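Local coordinates for protein immunoreactive 84kD antigen PG93 (Porphyromonas gingivalis, PDB 5M11) that serves as an essential cell-surface component of the type-IX secretion system of this oral bacterium and binds zinc and calcium ions, at residues F321-L326 with G381-F386; Y327-L332 with I374-S379. All coordinates share one frame; numbering follows the deposited sequence.

Both contacts join the same two neighbouring four-stranded antiparallel sheets, 318-356 and 373-407, and both draw on strand 325-329. Contact 2 lies deeper, with seven of its nine touching residues buried, and it is apolar: a tyrosine ring, an alanine and branched aliphatic side chains meet between the sheets. Contact 1 sits at the surface, where the hairpin 322-325 meets the loop 381-385; there a histidine ring lies against a proline, and both segments hold zinc ligands. Their centres are about 12 Å apart, and two probable hydrogen bonds sew them together, each running from a side chain of one contact to a backbone carbonyl of the other.

Contact 1: residues F321-L326 with G381-F386. With ZN (zinc ion), chain J; ZN (zinc ion), chain D.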
loop_
_atom_site.group_PDB
_atom_site.type_symbol
_atom_site.label_atom_id
_atom_site.label_comp_id
_atom_site.label_asym_id
_atom_site.label_seq_id
_atom_site.Cartn_x
_atom_site.Cartn_y
_atom_site.Cartn_z
ATOM N N PHE A 321 2.000 -7.935 15.333
ATOM C CA PHE A 321 2.605 -9.235 15.012
ATOM C C PHE A 321 2.638 -10.104 16.263
ATOM O O PHE A 321 3.333 -9.765 17.217
ATOM C CB PHE A 321 4.000 -9.117 14.395
ATOM C CG PHE A 321 4.359 -10.354 13.608
ATOM C CD1 PHE A 321 4.010 -10.471 12.270
ATOM C CD2 PHE A 321 5.003 -11.423 14.217
ATOM C CE1 PHE A 321 4.314 -11.630 11.552
ATOM C CE2 PHE A 321 5.279 -12.591 13.504
ATOM C CZ PHE A 321 4.940 -12.683 12.177
ATOM N N SER A 322 1.848 -11.193 16.279
ATOM C CA SER A 322 1.772 -12.117 17.419
ATOM C C SER A 322 1.665 -13.572 16.955
ATOM O O SER A 322 1.122 -13.827 15.892
ATOM C CB SER A 322 0.576 -11.794 18.322
ATOM O OG SER A 322 0.191 -10.429 18.329
ATOM N N HIS A 323 2.149 -14.516 17.773
ATOM C CA HIS A 323 2.086 -15.963 17.553
ATOM C C HIS A 323 2.434 -16.387 16.110
ATOM O O HIS A 323 1.743 -17.250 15.548
ATOM C CB HIS A 323 0.697 -16.521 17.940
ATOM C CG HIS A 323 0.219 -16.164 19.321
ATOM N ND1 HIS A 323 0.958 -16.474 20.450
ATOM C CD2 HIS A 323 -0.929 -15.560 19.707
ATOM C CE1 HIS A 323 0.245 -16.040 21.478
ATOM N NE2 HIS A 323 -0.898 -15.484 21.079
ATOM N N GLY A 324 3.504 -15.782 15.555
ATOM C CA GLY A 324 4.004 -15.994 14.192
ATOM C C GLY A 324 3.025 -15.617 13.086
ATOM O O GLY A 324 3.092 -16.168 11.980
ATOM N N ARG A 325 2.097 -14.684 13.384
ATOM C CA ARG A 325 1.047 -14.202 12.500
ATOM C C ARG A 325 0.975 -12.695 12.520
ATOM O O ARG A 325 1.252 -12.064 13.551
ATOM C CB ARG A 325 -0.325 -14.750 12.941
ATOM C CG ARG A 325 -0.703 -16.074 12.337
ATOM C CD ARG A 325 -1.847 -16.729 13.083
ATOM N NE ARG A 325 -2.122 -18.065 12.552
ATOM C CZ ARG A 325 -1.615 -19.193 13.041
ATOM N NH1 ARG A 325 -0.821 -19.167 14.106
ATOM N NH2 ARG A 325 -1.901 -20.357 12.474
ATOM N N LEU A 326 0.557 -12.114 11.383
ATOM C CA LEU A 326 0.330 -10.680 11.252
ATOM C C LEU A 326 -1.167 -10.460 11.370
ATOM O O LEU A 326 -1.936 -11.234 10.816
ATOM C CB LEU A 326 0.893 -10.149 9.915
ATOM C CG LEU A 326 0.722 -8.653 9.593
ATOM C CD1 LEU A 326 1.807 -7.820 10.222
ATOM C CD2 LEU A 326 0.730 -8.422 8.099
ATOM N N GLY A 381 -1.265 -16.875 24.183
ATOM C CA GLY A 381 -1.522 -18.311 24.134
ATOM C C GLY A 381 -2.535 -18.803 23.112
ATOM O O GLY A 381 -2.394 -19.928 22.621
ATOM N N ASP A 382 -3.573 -18.004 22.784
ATOM C CA ASP A 382 -4.566 -18.446 21.796
ATOM C C ASP A 382 -4.529 -17.520 20.541
ATOM O O ASP A 382 -5.213 -16.499 20.508
ATOM C CB ASP A 382 -5.976 -18.552 22.422
ATOM C CG ASP A 382 -6.980 -19.431 21.682
ATOM O OD1 ASP A 382 -8.114 -19.605 22.191
ATOM O OD2 ASP A 382 -6.650 -19.926 20.581
ATOM N N PRO A 383 -3.721 -17.866 19.504
ATOM C CA PRO A 383 -3.655 -17.021 18.293
ATOM C C PRO A 383 -4.981 -16.805 17.582
ATOM O O PRO A 383 -5.169 -15.727 17.022
ATOM C CB PRO A 383 -2.707 -17.794 17.362
ATOM C CG PRO A 383 -2.667 -19.180 17.895
ATOM C CD PRO A 383 -2.829 -19.034 19.376
ATOM N N ASP A 384 -5.881 -17.818 17.578
ATOM C CA ASP A 384 -7.162 -17.702 16.891
ATOM C C ASP A 384 -8.188 -16.954 17.735
ATOM O O ASP A 384 -9.275 -16.683 17.246
ATOM C CB ASP A 384 -7.712 -19.055 16.391
ATOM C CG ASP A 384 -7.524 -20.255 17.297
ATOM O OD1 ASP A 384 -6.697 -21.138 16.949
ATOM O OD2 ASP A 384 -8.275 -20.367 18.305
ATOM N N HIS A 385 -7.819 -16.547 18.951
ATOM C CA HIS A 385 -8.685 -15.783 19.839
ATOM C C HIS A 385 -8.196 -14.342 19.889
ATOM O O HIS A 385 -7.196 -14.033 20.543
ATOM C CB HIS A 385 -8.757 -16.416 21.246
ATOM C CG HIS A 385 -9.813 -15.839 22.151
ATOM N ND1 HIS A 385 -9.572 -15.646 23.512
ATOM C CD2 HIS A 385 -11.083 -15.450 21.875
ATOM C CE1 HIS A 385 -10.692 -15.138 24.004
ATOM N NE2 HIS A 385 -11.628 -15.003 23.058
ATOM N N PHE A 386 -8.882 -13.469 19.149
ATOM C CA PHE A 386 -8.558 -12.051 19.099
ATOM C C PHE A 386 -9.834 -11.233 19.058
ATOM O O PHE A 386 -10.885 -11.749 18.678
ATOM C CB PHE A 386 -7.630 -11.708 17.905
ATOM C CG PHE A 386 -8.165 -12.029 16.525
ATOM C CD1 PHE A 386 -8.845 -11.071 15.785
ATOM C CD2 PHE A 386 -7.959 -13.283 15.954
ATOM C CE1 PHE A 386 -9.327 -11.365 14.507
ATOM C CE2 PHE A 386 -8.452 -13.581 14.682
ATOM C CZ PHE A 386 -9.121 -12.618 13.960
HETATM ZN ZN ZN J . 1.670 -18.375 20.274
HETATM ZN ZN ZN D . -8.682 -20.681 20.385
#
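The imidazole of His323 and the ring of Pro383 carry this contact, crossing at about a right angle. Pro383 CD lies over one face of the imidazole, 4.3 Å from the ring centroid and 23° off its normal, which meets the criterion for a CH-pi contact. The offset is toward the rim, where His323 CD2 comes within 3.4 Å of Pro383 CA. The far end of the imidazole reaches the backbone of Gly381, obliquely to the ring plane, with His323 CE1 3.2 Å from Gly381 N. Both imidazole nitrogens are engaged: His323 ND1 binds a zinc ion at 2.0 Å, while NE2 hydrogen-bonds to the carbonyl O of Ser379. Coordination would be expected to favour the proton on NE2, in keeping with that bond. Together with the proline against one face, these two bonds would restrict the ring's rotation, and chi1 of -53° places CG beside the backbone N, anti to the carbonyl carbon. His323 sits in a type I' turn, Ser322 to Arg325, that joins strands 318-322 and 325-329 as a tight beta-hairpin; reciprocal bonds, including Arg325 N to Ser322 O at 2.8 Å, close it. The facing loop leads from the first to the second strand of the next four-stranded sheet, so the two turns meet between adjacent beta-propeller-like blades. A type I turn from Asp382 to His385 sets Pro383 toward the histidine, whereas Asp382 points away to a second zinc ion. Asp382 grips that ion with both carboxylate oxygens, and Asp384 OD2 adds a bond of 2.1 Å; Lys399 completes the protein ligands. At the margin, the extended Arg325 crosses Pro383 obliquely, its NH1 4.0 Å from Pro383 CB.

Contact 2: residues Y327-L332 with I374-S379; sequences YAASGL and IDIAVS
Packing is densest round Tyr327, where Val378 CG2 lies within 3.7 Å of all six ring carbons. This methyl stands almost exactly above the centre of the phenol ring, 3.4 Å from the centroid and only 3° off the normal, a face-on CH-pi contact. The other methyl, CG1, reaches the far end of the same ring and lies 3.6 Å from Tyr327 OH. With chi1 of -171°, Val378 CG1 is anti to the backbone N, and CG2 is anti to the carbonyl carbon, so both methyls are presented to the ring. Tyr327 is further held at its hydroxyl, by a hydrogen bond with the carbonyl O of Pro383, and by Phe386, whose ring meets it edge-to-face. Next along the strand, Ile376 enters between Tyr327 and Ala329: its CG2 touches Tyr327 CB at 3.8 Å, and its CD1 touches Ala329 CB at 3.7 Å. Segments 327-329 and 374-378 run nearly antiparallel, at 158°, their axes 6.4 Å apart at closest, but they belong to different sheets, strand 325-329 being second in one and strand 373-378 first in the next. Contacts of side chains, rather than backbone pairing, therefore join these successive four-stranded sheets, as between blades of a beta-propeller. Toward Leu332 the fit thins and strand gives way to loop. There Ile374 CG2 approaches backbone oxygens instead of other side chains, 3.3 Å from Gly331 O, and Ile374 also touches Trp391 and Lys425. A classic beta bulge sets Ile374 and Asp375 opposite the single residue Gly389. Leu332, partly exposed, points away from strand 373-378 and touches His340, a zinc ligand.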
loop_
_atom_site.group_PDB
_atom_site.type_symbol
_atom_site.label_atom_id
_atom_site.label_comp_id
_atom_site.label_asym_id
_atom_site.label_seq_id
_atom_site.Cartn_x
_atom_site.Cartn_y
_atom_site.Cartn_z
ATOM N N TYR A 327 -1.575 -9.448 12.127
ATOM C CA TYR A 327 -2.968 -9.062 12.319
ATOM C C TYR A 327 -3.088 -7.640 11.809
ATOM O O TYR A 327 -2.320 -6.784 12.230
ATOM C CB TYR A 327 -3.394 -9.197 13.806
ATOM C CG TYR A 327 -3.288 -10.597 14.386
ATOM C CD1 TYR A 327 -4.422 -11.375 14.594
ATOM C CD2 TYR A 327 -2.052 -11.132 14.750
ATOM C CE1 TYR A 327 -4.329 -12.656 15.131
ATOM C CE2 TYR A 327 -1.949 -12.416 15.285
ATOM C CZ TYR A 327 -3.092 -13.172 15.473
ATOM O OH TYR A 327 -2.981 -14.431 16.002
ATOM N N ALA A 328 -3.972 -7.403 10.844
ATOM C CA ALA A 328 -4.144 -6.079 10.261
ATOM C C ALA A 328 -5.611 -5.672 10.134
ATOM O O ALA A 328 -6.479 -6.500 9.823
ATOM C CB ALA A 328 -3.486 -6.031 8.905
ATOM N N ALA A 329 -5.862 -4.375 10.382
ATOM C CA ALA A 329 -7.158 -3.699 10.307
ATOM C C ALA A 329 -7.081 -2.650 9.226
ATOM O O ALA A 329 -6.148 -1.843 9.213
ATOM C CB ALA A 329 -7.511 -3.063 11.650
ATOM N N SER A 330 -8.027 -2.666 8.304
ATOM C CA SER A 330 -7.972 -1.735 7.195
ATOM C C SER A 330 -8.726 -0.432 7.480
ATOM O O SER A 330 -8.174 0.632 7.196
ATOM C CB SER A 330 -8.489 -2.399 5.922
ATOM O OG SER A 330 -9.868 -2.711 5.983
ATOM N N GLY A 331 -9.955 -0.547 8.025
ATOM C CA GLY A 331 -10.916 0.520 8.334
ATOM C C GLY A 331 -10.347 1.862 8.733
ATOM O O GLY A 331 -9.346 1.919 9.446
ATOM N N LEU A 332 -10.992 2.947 8.281
ATOM C CA LEU A 332 -10.548 4.329 8.490
ATOM C C LEU A 332 -11.061 5.005 9.790
ATOM O O LEU A 332 -12.085 4.608 10.360
ATOM C CB LEU A 332 -10.974 5.176 7.278
ATOM C CG LEU A 332 -9.898 5.448 6.218
ATOM C CD1 LEU A 332 -9.468 4.169 5.484
ATOM C CD2 LEU A 332 -10.388 6.459 5.204
ATOM N N ILE A 374 -10.734 -0.680 13.215
ATOM C CA ILE A 374 -9.539 0.153 13.393
ATOM C C ILE A 374 -8.490 -0.353 14.428
ATOM O O ILE A 374 -7.401 0.243 14.491
ATOM C CB ILE A 374 -9.959 1.601 13.747
ATOM C CG1 ILE A 374 -11.026 1.623 14.849
ATOM C CG2 ILE A 374 -10.418 2.352 12.506
ATOM C CD1 ILE A 374 -10.873 2.682 15.712
ATOM N N ASP A 375 -8.796 -1.394 15.236
ATOM C CA ASP A 375 -7.811 -1.920 16.189
ATOM C C ASP A 375 -8.002 -3.424 16.441
ATOM O O ASP A 375 -9.117 -3.950 16.406
ATOM C CB ASP A 375 -7.797 -1.142 17.530
ATOM C CG ASP A 375 -6.423 -0.971 18.203
ATOM O OD1 ASP A 375 -5.487 -1.754 17.886
ATOM O OD2 ASP A 375 -6.296 -0.083 19.070
ATOM N N ILE A 376 -6.874 -4.105 16.659
ATOM C CA ILE A 376 -6.784 -5.528 16.949
ATOM C C ILE A 376 -6.169 -5.711 18.330
ATOM O O ILE A 376 -5.358 -4.881 18.776
ATOM C CB ILE A 376 -5.952 -6.297 15.874
ATOM C CG1 ILE A 376 -6.165 -5.748 14.422
ATOM C CG2 ILE A 376 -6.194 -7.822 15.950
ATOM C CD1 ILE A 376 -7.512 -6.103 13.707
ATOM N N ALA A 377 -6.577 -6.795 19.013
ATOM C CA ALA A 377 -6.039 -7.237 20.294
ATOM C C ALA A 377 -6.033 -8.743 20.271
ATOM O O ALA A 377 -7.089 -9.345 20.148
ATOM C CB ALA A 377 -6.848 -6.690 21.461
ATOM N N VAL A 378 -4.843 -9.346 20.283
ATOM C CA VAL A 378 -4.664 -10.801 20.228
ATOM C C VAL A 378 -4.435 -11.334 21.639
ATOM O O VAL A 378 -3.662 -10.747 22.399
ATOM C CB VAL A 378 -3.481 -11.188 19.299
ATOM C CG1 VAL A 378 -3.440 -12.689 19.064
ATOM C CG2 VAL A 378 -3.548 -10.441 17.982
ATOM N N SER A 379 -5.052 -12.462 21.983
ATOM C CA SER A 379 -4.811 -13.026 23.300
ATOM C C SER A 379 -3.421 -13.677 23.357
ATOM O O SER A 379 -2.801 -13.921 22.321
ATOM C CB SER A 379 -5.890 -14.037 23.663
ATOM O OG SER A 379 -5.788 -15.179 22.833
#